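Long-range contacts in clavulanic acid biosynthesis oligopeptide binding protein 2 (Streptomyces clavuligerus, PDB 2WOL), which probably binds oligopeptides or related small solutes as an extracellular solute-binding protein of the clavulanic acid biosynthesis pathway: residues A[35-41]-A[268-274]; A[224-230]-A[247-253]; A[360-365]-A[514-519]. All coordinates share one frame; numbering follows the deposited sequence. Where two conformers were deposited one is given.

Contact 1: residues A[35-41]-A[268-274]; sequences LRLVSSA and EFDINLE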
loop_
_atom_site.group_PDB
_atom_site.type_symbol
_atom_site.label_atom_id
_atom_site.label_comp_id
_atom_site.label_asym_id
_atom_site.label_seq_id
_atom_site.Cartn_x
_atom_site.Cartn_y
_atom_site.Cartn_z
ATOM N N LEU A 35 13.966 21.410 0.067
ATOM C CA LEU A 35 12.643 20.924 0.440
ATOM C C LEU A 35 12.729 20.340 1.843
ATOM O O LEU A 35 13.450 19.368 2.076
ATOM C CB LEU A 35 12.130 19.881 -0.559
ATOM C CG LEU A 35 10.721 19.315 -0.334
ATOM C CD1 LEU A 35 9.619 20.380 -0.487
ATOM C CD2 LEU A 35 10.473 18.154 -1.278
ATOM N N ARG A 36 12.002 20.954 2.771
ATOM C CA ARG A 36 12.039 20.558 4.172
ATOM C C ARG A 36 10.882 19.626 4.489
ATOM O O ARG A 36 9.720 20.042 4.538
ATOM C CB ARG A 36 12.016 21.793 5.076
ATOM C CG ARG A 36 13.259 22.671 4.953
ATOM C CD ARG A 36 13.087 24.010 5.665
ATOM N NE ARG A 36 12.703 23.849 7.069
ATOM C CZ ARG A 36 13.552 23.661 8.081
ATOM N NH1 ARG A 36 14.864 23.607 7.871
ATOM N NH2 ARG A 36 13.083 23.524 9.314
ATOM N N LEU A 37 11.214 18.352 4.674
ATOM C CA LEU A 37 10.227 17.315 4.955
ATOM C C LEU A 37 10.274 16.927 6.422
ATOM O O LEU A 37 11.276 17.149 7.104
ATOM C CB LEU A 37 10.473 16.081 4.077
ATOM C CG LEU A 37 10.444 16.285 2.557
ATOM C CD1 LEU A 37 10.745 14.987 1.843
ATOM C CD2 LEU A 37 9.100 16.846 2.106
ATOM N N VAL A 38 9.182 16.344 6.906
ATOM C CA VAL A 38 9.129 15.897 8.290
ATOM C C VAL A 38 8.400 14.551 8.395
ATOM O O VAL A 38 7.532 14.234 7.581
ATOM C CB VAL A 38 8.515 16.996 9.212
ATOM C CG1 VAL A 38 7.049 17.266 8.869
ATOM C CG2 VAL A 38 8.707 16.652 10.688
ATOM N N SER A 39 8.797 13.755 9.384
ATOM C CA SER A 39 8.187 12.459 9.660
ATOM C C SER A 39 8.242 12.223 11.161
ATOM O O SER A 39 9.158 12.710 11.841
ATOM C CB SER A 39 8.945 11.344 8.925
ATOM O OG SER A 39 8.444 10.059 9.265
ATOM N N SER A 40 7.265 11.480 11.673
ATOM C CA SER A 40 7.266 11.096 13.081
ATOM C C SER A 40 8.108 9.846 13.314
ATOM O O SER A 40 8.435 9.524 14.455
ATOM C CB SER A 40 5.837 10.882 13.592
ATOM O OG SER A 40 5.301 9.643 13.165
ATOM N N ALA A 41 8.447 9.153 12.228
ATOM C CA ALA A 41 9.178 7.892 12.292
ATOM C C ALA A 41 10.368 7.899 11.345
ATOM O O ALA A 41 10.348 8.563 10.310
ATOM C CB ALA A 41 8.254 6.737 11.964
ATOM N N GLU A 268 7.398 25.700 9.535
ATOM C CA GLU A 268 8.767 25.278 9.860
ATOM C C GLU A 268 9.204 24.087 9.010
ATOM O O GLU A 268 10.400 23.870 8.783
ATOM C CB GLU A 268 8.889 24.955 11.350
ATOM C CG GLU A 268 8.727 26.175 12.262
ATOM C CD GLU A 268 8.429 25.808 13.708
ATOM O OE1 GLU A 268 9.027 24.844 14.229
ATOM O OE2 GLU A 268 7.598 26.497 14.330
ATOM N N PHE A 269 8.223 23.321 8.551
ATOM C CA PHE A 269 8.444 22.255 7.582
ATOM C C PHE A 269 7.496 22.474 6.421
ATOM O O PHE A 269 6.426 23.053 6.594
ATOM C CB PHE A 269 8.224 20.884 8.221
ATOM C CG PHE A 269 9.061 20.661 9.440
ATOM C CD1 PHE A 269 8.502 20.754 10.708
ATOM C CD2 PHE A 269 10.426 20.398 9.324
ATOM C CE1 PHE A 269 9.284 20.568 11.840
ATOM C CE2 PHE A 269 11.212 20.209 10.449
ATOM C CZ PHE A 269 10.640 20.295 11.712
ATOM N N ASP A 270 7.894 22.017 5.242
ATOM C CA ASP A 270 7.106 22.247 4.042
ATOM C C ASP A 270 5.969 21.247 3.906
ATOM O O ASP A 270 4.825 21.629 3.652
ATOM C CB ASP A 270 8.004 22.200 2.806
ATOM C CG ASP A 270 9.083 23.269 2.828
ATOM O OD1 ASP A 270 8.831 24.370 3.371
ATOM O OD2 ASP A 270 10.179 23.015 2.293
ATOM N N ILE A 271 6.304 19.968 4.081
ATOM C CA ILE A 271 5.405 18.844 3.838
ATOM C C ILE A 271 5.716 17.707 4.808
ATOM O O ILE A 271 6.879 17.463 5.133
ATOM C CB ILE A 271 5.555 18.318 2.375
ATOM C CG1 ILE A 271 5.165 19.391 1.345
ATOM C CG2 ILE A 271 4.765 17.012 2.151
ATOM C CD1 ILE A 271 3.673 19.722 1.279
ATOM N N ASN A 272 4.666 17.025 5.268
ATOM C CA ASN A 272 4.811 15.790 6.032
ATOM C C ASN A 272 5.043 14.623 5.066
ATOM O O ASN A 272 4.126 14.203 4.357
ATOM C CB ASN A 272 3.557 15.567 6.885
ATOM C CG ASN A 272 3.564 14.238 7.621
ATOM O OD1 ASN A 272 4.433 13.395 7.411
ATOM N ND2 ASN A 272 2.582 14.051 8.492
ATOM N N LEU A 273 6.270 14.105 5.046
ATOM C CA LEU A 273 6.634 12.990 4.169
ATOM C C LEU A 273 5.948 11.688 4.565
ATOM O O LEU A 273 5.487 10.935 3.707
ATOM C CB LEU A 273 8.156 12.785 4.155
ATOM C CG LEU A 273 8.679 11.490 3.517
ATOM C CD1 LEU A 273 8.353 11.418 2.030
ATOM C CD2 LEU A 273 10.175 11.336 3.752
ATOM N N GLU A 274 5.892 11.428 5.868
ATOM C CA GLU A 274 5.311 10.188 6.378
ATOM C C GLU A 274 3.864 10.042 5.914
ATOM O O GLU A 274 3.410 8.942 5.585
ATOM C CB GLU A 274 5.400 10.148 7.900
ATOM C CG GLU A 274 5.075 8.795 8.484
ATOM C CD GLU A 274 4.992 8.816 9.988
ATOM O OE1 GLU A 274 4.894 9.917 10.577
ATOM O OE2 GLU A 274 5.019 7.718 10.573
#
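R36 reaches across to the turn that leads into strand 271-272. CB lies 3.6 Å from OD2 of D270; CG, set anti to the carbonyl carbon (chi1 -66°), is still near that oxygen, while CD has come to 4.1 Å from E268 O; a bend at chi3 (55°) swings the guanidinium toward E268. NE and NH2 both close on one acceptor, the backbone O of E268, with NH2 at 2.8 Å, and the oxygen lies within the guanidinium plane, a side-on grip that fixes the rotation of the group. D270, two residues after E268, bonds to the R36 backbone: its OD2 takes the N of R36 at 2.8 Å, met from above the carboxylate plane, while its own N donates to R36 O. Its second oxygen, OD1, is held by W538.

Further on, V38 N donates to I271 O, and V38 O accepts from L273 N at 2.8 Å. The CB of V38 sits over one face of the F269 ring, 4.0 Å from the ring centroid, a CH-pi contact. L37, on the face of the sheet shared with I271, lays CD2 3.8 Å from I271 CB. At the far end E274 OE1 receives two donors from S40, with OG at 2.6 Å on the syn lone pair and N from above the carboxylate plane; OE2 forms a salt bridge with R276. The arrangement is a short parallel strand pairing, here adding edge strand 271-272 to a mixed five-stranded sheet of a periplasmic-binding-protein-like fold.

Contact 2: residues A[224-230]-A[247-253]; sequences TLLHLER and DRVELTI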
loop_
_atom_site.group_PDB
_atom_site.type_symbol
_atom_site.label_atom_id
_atom_site.label_comp_id
_atom_site.label_asym_id
_atom_site.label_seq_id
_atom_site.Cartn_x
_atom_site.Cartn_y
_atom_site.Cartn_z
ATOM N N THR A 224 16.787 10.923 13.645
ATOM C CA THR A 224 17.125 12.344 13.710
ATOM C C THR A 224 16.931 13.080 12.383
ATOM O O THR A 224 16.154 14.040 12.306
ATOM C CB THR A 224 18.565 12.542 14.245
ATOM O OG1 THR A 224 18.675 11.922 15.534
ATOM C CG2 THR A 224 18.912 14.022 14.363
ATOM N N LEU A 225 17.635 12.641 11.345
ATOM C CA LEU A 225 17.555 13.314 10.052
ATOM C C LEU A 225 17.970 12.432 8.882
ATOM O O LEU A 225 18.670 11.427 9.049
ATOM C CB LEU A 225 18.377 14.617 10.062
ATOM C CG LEU A 225 19.891 14.564 10.311
ATOM C CD1 LEU A 225 20.666 14.210 9.044
ATOM C CD2 LEU A 225 20.377 15.903 10.865
ATOM N N LEU A 226 17.527 12.833 7.695
ATOM C CA LEU A 226 17.972 12.244 6.445
ATOM C C LEU A 226 18.086 13.373 5.438
ATOM O O LEU A 226 17.100 14.054 5.145
ATOM C CB LEU A 226 16.983 11.178 5.957
ATOM C CG LEU A 226 17.245 10.550 4.584
ATOM C CD1 LEU A 226 18.537 9.729 4.583
ATOM C CD2 LEU A 226 16.062 9.693 4.171
ATOM N N HIS A 227 19.297 13.583 4.934
ATOM C CA HIS A 227 19.556 14.630 3.955
ATOM C C HIS A 227 19.906 14.010 2.616
ATOM O O HIS A 227 20.726 13.083 2.544
ATOM C CB HIS A 227 20.681 15.552 4.437
ATOM C CG HIS A 227 20.288 16.447 5.573
ATOM N ND1 HIS A 227 21.086 17.479 6.015
ATOM C CD2 HIS A 227 19.174 16.478 6.343
ATOM C CE1 HIS A 227 20.491 18.096 7.021
ATOM N NE2 HIS A 227 19.326 17.508 7.238
ATOM N N LEU A 228 19.265 14.520 1.569
ATOM C CA LEU A 228 19.503 14.088 0.203
ATOM C C LEU A 228 20.092 15.229 -0.607
ATOM O O LEU A 228 19.640 16.372 -0.513
ATOM C CB LEU A 228 18.202 13.618 -0.457
ATOM C CG LEU A 228 17.314 12.584 0.245
ATOM C CD1 LEU A 228 16.203 12.162 -0.706
ATOM C CD2 LEU A 228 18.098 11.362 0.729
ATOM N N GLU A 229 21.111 14.904 -1.396
ATOM C CA GLU A 229 21.734 15.861 -2.310
ATOM C C GLU A 229 21.556 15.372 -3.742
ATOM O O GLU A 229 21.206 14.216 -3.963
ATOM C CB GLU A 229 23.225 16.029 -1.978
ATOM C CG GLU A 229 24.019 14.726 -2.072
ATOM C CD GLU A 229 25.486 14.878 -1.727
ATOM O OE1 GLU A 229 25.866 15.900 -1.116
ATOM O OE2 GLU A 229 26.260 13.954 -2.059
ATOM N N ARG A 230 21.796 16.247 -4.715
ATOM C CA ARG A 230 21.693 15.861 -6.114
ATOM C C ARG A 230 22.684 14.759 -6.478
ATOM O O ARG A 230 23.829 14.747 -6.013
ATOM C CB ARG A 230 21.917 17.063 -7.028
ATOM C CG ARG A 230 20.796 18.090 -7.004
ATOM C CD ARG A 230 20.908 19.005 -8.218
ATOM N NE ARG A 230 19.923 20.086 -8.215
ATOM C CZ ARG A 230 18.670 19.962 -8.641
ATOM N NH1 ARG A 230 18.227 18.801 -9.107
ATOM N NH2 ARG A 230 17.851 21.005 -8.605
ATOM N N ASP A 247 17.366 21.631 -4.911
ATOM C CA ASP A 247 18.788 21.309 -4.872
ATOM C C ASP A 247 19.092 20.323 -3.748
ATOM O O ASP A 247 20.087 19.607 -3.798
ATOM C CB ASP A 247 19.626 22.575 -4.680
ATOM C CG ASP A 247 19.694 23.428 -5.932
ATOM O OD1 ASP A 247 20.046 24.618 -5.803
ATOM O OD2 ASP A 247 19.402 22.920 -7.034
ATOM N N ARG A 248 18.233 20.301 -2.733
ATOM C CA ARG A 248 18.466 19.496 -1.544
ATOM C C ARG A 248 17.126 19.119 -0.926
ATOM O O ARG A 248 16.144 19.852 -1.053
ATOM C CB ARG A 248 19.312 20.294 -0.545
ATOM C CG ARG A 248 19.844 19.518 0.649
ATOM C CD ARG A 248 20.778 20.398 1.469
ATOM N NE ARG A 248 21.310 19.693 2.631
ATOM C CZ ARG A 248 22.406 18.942 2.610
ATOM N NH1 ARG A 248 23.098 18.799 1.485
ATOM N NH2 ARG A 248 22.816 18.342 3.719
ATOM N N VAL A 249 17.093 17.962 -0.273
ATOM C CA VAL A 249 15.915 17.516 0.459
ATOM C C VAL A 249 16.363 17.167 1.874
ATOM O O VAL A 249 17.286 16.371 2.060
ATOM C CB VAL A 249 15.241 16.299 -0.228
ATOM C CG1 VAL A 249 14.019 15.832 0.560
ATOM C CG2 VAL A 249 14.847 16.638 -1.664
ATOM N N GLU A 250 15.734 17.790 2.863
ATOM C CA GLU A 250 16.081 17.553 4.257
ATOM C C GLU A 250 14.871 17.034 5.018
ATOM O O GLU A 250 13.862 17.735 5.153
ATOM C CB GLU A 250 16.619 18.828 4.905
ATOM C CG GLU A 250 17.977 19.250 4.365
ATOM C CD GLU A 250 18.482 20.538 4.981
ATOM O OE1 GLU A 250 17.760 21.143 5.801
ATOM O OE2 GLU A 250 19.607 20.952 4.631
ATOM N N LEU A 251 14.979 15.797 5.495
ATOM C CA LEU A 251 13.948 15.176 6.311
ATOM C C LEU A 251 14.312 15.258 7.791
ATOM O O LEU A 251 15.376 14.779 8.200
ATOM C CB LEU A 251 13.746 13.710 5.903
ATOM C CG LEU A 251 12.803 12.871 6.776
ATOM C CD1 LEU A 251 11.370 13.391 6.705
ATOM C CD2 LEU A 251 12.859 11.400 6.389
ATOM N N THR A 252 13.427 15.867 8.580
ATOM C CA THR A 252 13.530 15.873 10.039
ATOM C C THR A 252 12.682 14.722 10.571
ATOM O O THR A 252 11.516 14.582 10.199
ATOM C CB THR A 252 13.062 17.225 10.622
ATOM O OG1 THR A 252 13.970 18.250 10.203
ATOM C CG2 THR A 252 13.012 17.196 12.144
ATOM N N ILE A 253 13.288 13.912 11.438
ATOM C CA ILE A 253 12.717 12.642 11.890
ATOM C C ILE A 253 12.464 12.626 13.397
ATOM O O ILE A 253 13.250 13.175 14.172
ATOM C CB ILE A 253 13.683 11.476 11.560
ATOM C CG1 ILE A 253 13.927 11.397 10.048
ATOM C CG2 ILE A 253 13.158 10.139 12.109
ATOM C CD1 ILE A 253 15.069 10.471 9.637
HETATM O O HOH W 1 22.644 18.966 -3.866
#
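An antiparallel strand pair inside a mixed sheet is the setting here: the axes of segments 225-230 and 248-253 approach to 4.7 Å, their N-to-C directions 174° apart. L226 with L251 and L228 with V249 are hydrogen-bonded pairs, and L228 N to V249 O, at 2.8 Å, is nearly straight. L226, L228, V249 and L251 lie on one face; L226 and L228 pack on L59 of helix 54-63, and V249 on L62.

The other face, where L225 also lies, is mostly polar. CG of E250 lies over the centre of the H227 ring, 3.6 Å from the centroid, and the carboxylate is stacked 8° from parallel with it, while CD1 of L225 takes the opposite face. R248 comes in near the ring edge with the guanidinium turned almost perpendicular; NH2, tilted out of the ring plane, donates to ND1 of H227 at 3.0 Å, and NE bridges to OE2 of E250 at 2.9 Å. At one end of the pair, where 248-253 begins, R230 grips D247 OD2 with NE and NH2, the latter at 2.9 Å, both on the anti side of the carboxylate, and NH1 bonds to A244 O. One water joins R230 N to D247 O.

That ND1 of H227 accepts from R248 implies that this nitrogen carries no proton; the E250 carboxylate probably offsets the charge of R248 beside the imidazole.

Contact 3: residues A[360-365]-A[514-519]; sequences QDLDLY and ERRVME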
loop_
_atom_site.group_PDB
_atom_site.type_symbol
_atom_site.label_atom_id
_atom_site.label_comp_id
_atom_site.label_asym_id
_atom_site.label_seq_id
_atom_site.Cartn_x
_atom_site.Cartn_y
_atom_site.Cartn_z
ATOM N N GLN A 360 -17.576 -2.021 -8.156
ATOM C CA GLN A 360 -18.965 -2.290 -8.521
ATOM C C GLN A 360 -19.918 -2.039 -7.361
ATOM O O GLN A 360 -19.500 -2.008 -6.198
ATOM C CB GLN A 360 -19.112 -3.747 -8.973
ATOM C CG GLN A 360 -18.839 -4.754 -7.849
ATOM C CD GLN A 360 -18.982 -6.202 -8.276
ATOM O OE1 GLN A 360 -19.802 -6.537 -9.135
ATOM N NE2 GLN A 360 -18.188 -7.077 -7.662
ATOM N N ASP A 361 -21.200 -1.886 -7.690
ATOM C CA ASP A 361 -22.265 -1.887 -6.694
ATOM C C ASP A 361 -22.470 -3.310 -6.210
ATOM O O ASP A 361 -22.823 -4.193 -6.994
ATOM C CB ASP A 361 -23.575 -1.385 -7.296
ATOM C CG ASP A 361 -23.547 0.086 -7.619
ATOM O OD1 ASP A 361 -22.580 0.782 -7.234
ATOM O OD2 ASP A 361 -24.515 0.542 -8.263
ATOM N N LEU A 362 -22.240 -3.528 -4.921
ATOM C CA LEU A 362 -22.388 -4.848 -4.337
ATOM C C LEU A 362 -22.728 -4.681 -2.864
ATOM O O LEU A 362 -21.923 -4.166 -2.090
ATOM C CB LEU A 362 -21.098 -5.662 -4.523
ATOM C CG LEU A 362 -21.049 -7.095 -3.983
ATOM C CD1 LEU A 362 -22.033 -8.018 -4.699
ATOM C CD2 LEU A 362 -19.635 -7.635 -4.087
ATOM N N ASP A 363 -23.941 -5.088 -2.496
ATOM C CA ASP A 363 -24.405 -4.983 -1.117
ATOM C C ASP A 363 -25.291 -6.182 -0.801
ATOM O O ASP A 363 -26.518 -6.091 -0.826
ATOM C CB ASP A 363 -25.150 -3.657 -0.898
ATOM C CG ASP A 363 -25.518 -3.412 0.559
ATOM O OD1 ASP A 363 -24.960 -4.081 1.458
ATOM O OD2 ASP A 363 -26.376 -2.537 0.803
ATOM N N LEU A 364 -24.652 -7.312 -0.514
ATOM C CA LEU A 364 -25.376 -8.557 -0.288
ATOM C C LEU A 364 -26.136 -8.577 1.029
ATOM O O LEU A 364 -27.152 -9.270 1.141
ATOM C CB LEU A 364 -24.438 -9.771 -0.380
ATOM C CG LEU A 364 -23.758 -10.024 -1.732
ATOM C CD1 LEU A 364 -23.020 -11.358 -1.706
ATOM C CD2 LEU A 364 -24.755 -9.999 -2.897
ATOM N N TYR A 365 -25.650 -7.818 2.013
ATOM C CA TYR A 365 -26.244 -7.800 3.350
ATOM C C TYR A 365 -26.606 -6.382 3.799
ATOM O O TYR A 365 -25.950 -5.822 4.677
ATOM C CB TYR A 365 -25.310 -8.494 4.356
ATOM C CG TYR A 365 -24.712 -9.757 3.786
ATOM C CD1 TYR A 365 -23.352 -9.834 3.480
ATOM C CD2 TYR A 365 -25.520 -10.858 3.505
ATOM C CE1 TYR A 365 -22.803 -10.996 2.934
ATOM C CE2 TYR A 365 -24.987 -12.010 2.953
ATOM C CZ TYR A 365 -23.631 -12.076 2.669
ATOM O OH TYR A 365 -23.126 -13.239 2.128
ATOM N N GLU A 514 -15.069 -10.881 -6.341
ATOM C CA GLU A 514 -15.527 -10.081 -5.209
ATOM C C GLU A 514 -16.907 -10.525 -4.736
ATOM O O GLU A 514 -17.151 -10.638 -3.527
ATOM C CB GLU A 514 -15.547 -8.593 -5.547
ATOM C CG GLU A 514 -15.852 -7.729 -4.329
ATOM C CD GLU A 514 -15.952 -6.254 -4.645
ATOM O OE1 GLU A 514 -16.565 -5.895 -5.674
ATOM O OE2 GLU A 514 -15.422 -5.457 -3.849
ATOM N N ARG A 515 -17.799 -10.784 -5.693
ATOM C CA ARG A 515 -19.132 -11.274 -5.371
ATOM C C ARG A 515 -19.063 -12.589 -4.595
ATOM O O ARG A 515 -19.725 -12.738 -3.570
ATOM C CB ARG A 515 -19.977 -11.435 -6.641
ATOM C CG ARG A 515 -21.376 -11.971 -6.369
ATOM C CD ARG A 515 -22.272 -11.884 -7.597
ATOM N NE ARG A 515 -22.625 -10.502 -7.923
ATOM C CZ ARG A 515 -23.682 -9.856 -7.434
ATOM N NH1 ARG A 515 -24.506 -10.458 -6.584
ATOM N NH2 ARG A 515 -23.911 -8.600 -7.796
ATOM N N ARG A 516 -18.257 -13.534 -5.073
ATOM C CA ARG A 516 -18.145 -14.828 -4.397
ATOM C C ARG A 516 -17.585 -14.660 -2.989
ATOM O O ARG A 516 -18.050 -15.311 -2.060
ATOM C CB ARG A 516 -17.268 -15.787 -5.201
ATOM C CG ARG A 516 -17.950 -16.366 -6.421
ATOM C CD ARG A 516 -16.977 -17.169 -7.255
ATOM N NE ARG A 516 -17.635 -17.827 -8.381
ATOM C CZ ARG A 516 -18.116 -19.067 -8.353
ATOM N NH1 ARG A 516 -18.020 -19.800 -7.251
ATOM N NH2 ARG A 516 -18.700 -19.575 -9.430
ATOM N N VAL A 517 -16.599 -13.775 -2.836
ATOM C CA VAL A 517 -16.032 -13.492 -1.517
ATOM C C VAL A 517 -17.104 -12.961 -0.563
ATOM O O VAL A 517 -17.183 -13.391 0.583
ATOM C CB VAL A 517 -14.836 -12.513 -1.589
ATOM C CG1 VAL A 517 -14.395 -12.081 -0.191
ATOM C CG2 VAL A 517 -13.677 -13.154 -2.330
ATOM N N MET A 518 -17.941 -12.043 -1.048
ATOM C CA MET A 518 -19.016 -11.511 -0.222
ATOM C C MET A 518 -20.091 -12.561 0.075
ATOM O O MET A 518 -20.672 -12.551 1.155
ATOM C CB MET A 518 -19.596 -10.227 -0.824
ATOM C CG MET A 518 -18.645 -9.018 -0.722
ATOM S SD MET A 518 -17.913 -8.740 0.916
ATOM C CE MET A 518 -19.371 -8.389 1.900
ATOM N N GLU A 519 -20.330 -13.475 -0.870
ATOM C CA GLU A 519 -21.223 -14.614 -0.609
ATOM C C GLU A 519 -20.725 -15.455 0.574
ATOM O O GLU A 519 -21.522 -15.918 1.394
ATOM C CB GLU A 519 -21.388 -15.486 -1.859
ATOM C CG GLU A 519 -22.227 -14.843 -2.954
ATOM C CD GLU A 519 -22.159 -15.586 -4.283
ATOM O OE1 GLU A 519 -21.463 -16.621 -4.366
ATOM O OE2 GLU A 519 -22.805 -15.120 -5.247
HETATM O O HOH W 2 -16.590 -3.090 -5.621
HETATM O O HOH W 3 -21.035 -8.964 -9.677
HETATM O O HOH W 4 -24.938 -6.103 -7.091
#
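L362 lays its CD1 over the centre of one face of the R515 guanidinium, 3.7 Å from NH2, while its other branch, CD2, touches both M518 CG and E514 CG, each at 3.8 Å. With CG anti to the backbone N (chi1 -180°), the branch points at the helix. L364 extends the apolar seam: CD1 meets M518 CB at 3.7 Å and the peptide joining M518 C to E519 N, 3.5 Å from that nitrogen, and CD2 touches NH1 of R515.

Polar bonds close both ends. Q360 NE2 donates to E514 OE1 at 2.8 Å, almost straight (169°), on the anti lone pair and in the amide plane, amide and carboxylate nearly coplanar. NE2 also bonds to R511 O, and E514 OE2 takes the backbone N of L351 and of F352, so this buried carboxylate has several donors. Water 3 links Q360 OE1 to R515 NE, 2.8 Å from each. At the other end Y365 OH donates to M518 O at 2.7 Å, and R323 NE also bonds to that hydroxyl.

This is loop-to-helix packing: the irregular segment between strand 346-347 and helix 375-384 lies against the C-terminal part of helix 503-520.

Contacts 1 and 2 belong to one five-stranded mixed sheet and share a border: strand 34-39 of contact 1 lies beside strand 248-253 of contact 2, and L37 N to E250 O, at 2.8 Å, is a probable hydrogen bond between them. Their centres are 10 Å apart. In the sheet, strand 34-39 lies between 248-253 and 271-272, both more than two hundred residues later. Contact 3 follows in sequence, on the opposite side of the chain's centre, its centre about 40 Å from that of contact 1 and 46 Å from that of contact 2. Sequence separation and sheet order are thus independent: contact 2 joins near neighbours in the chain, contact 1 segments 227 residues apart.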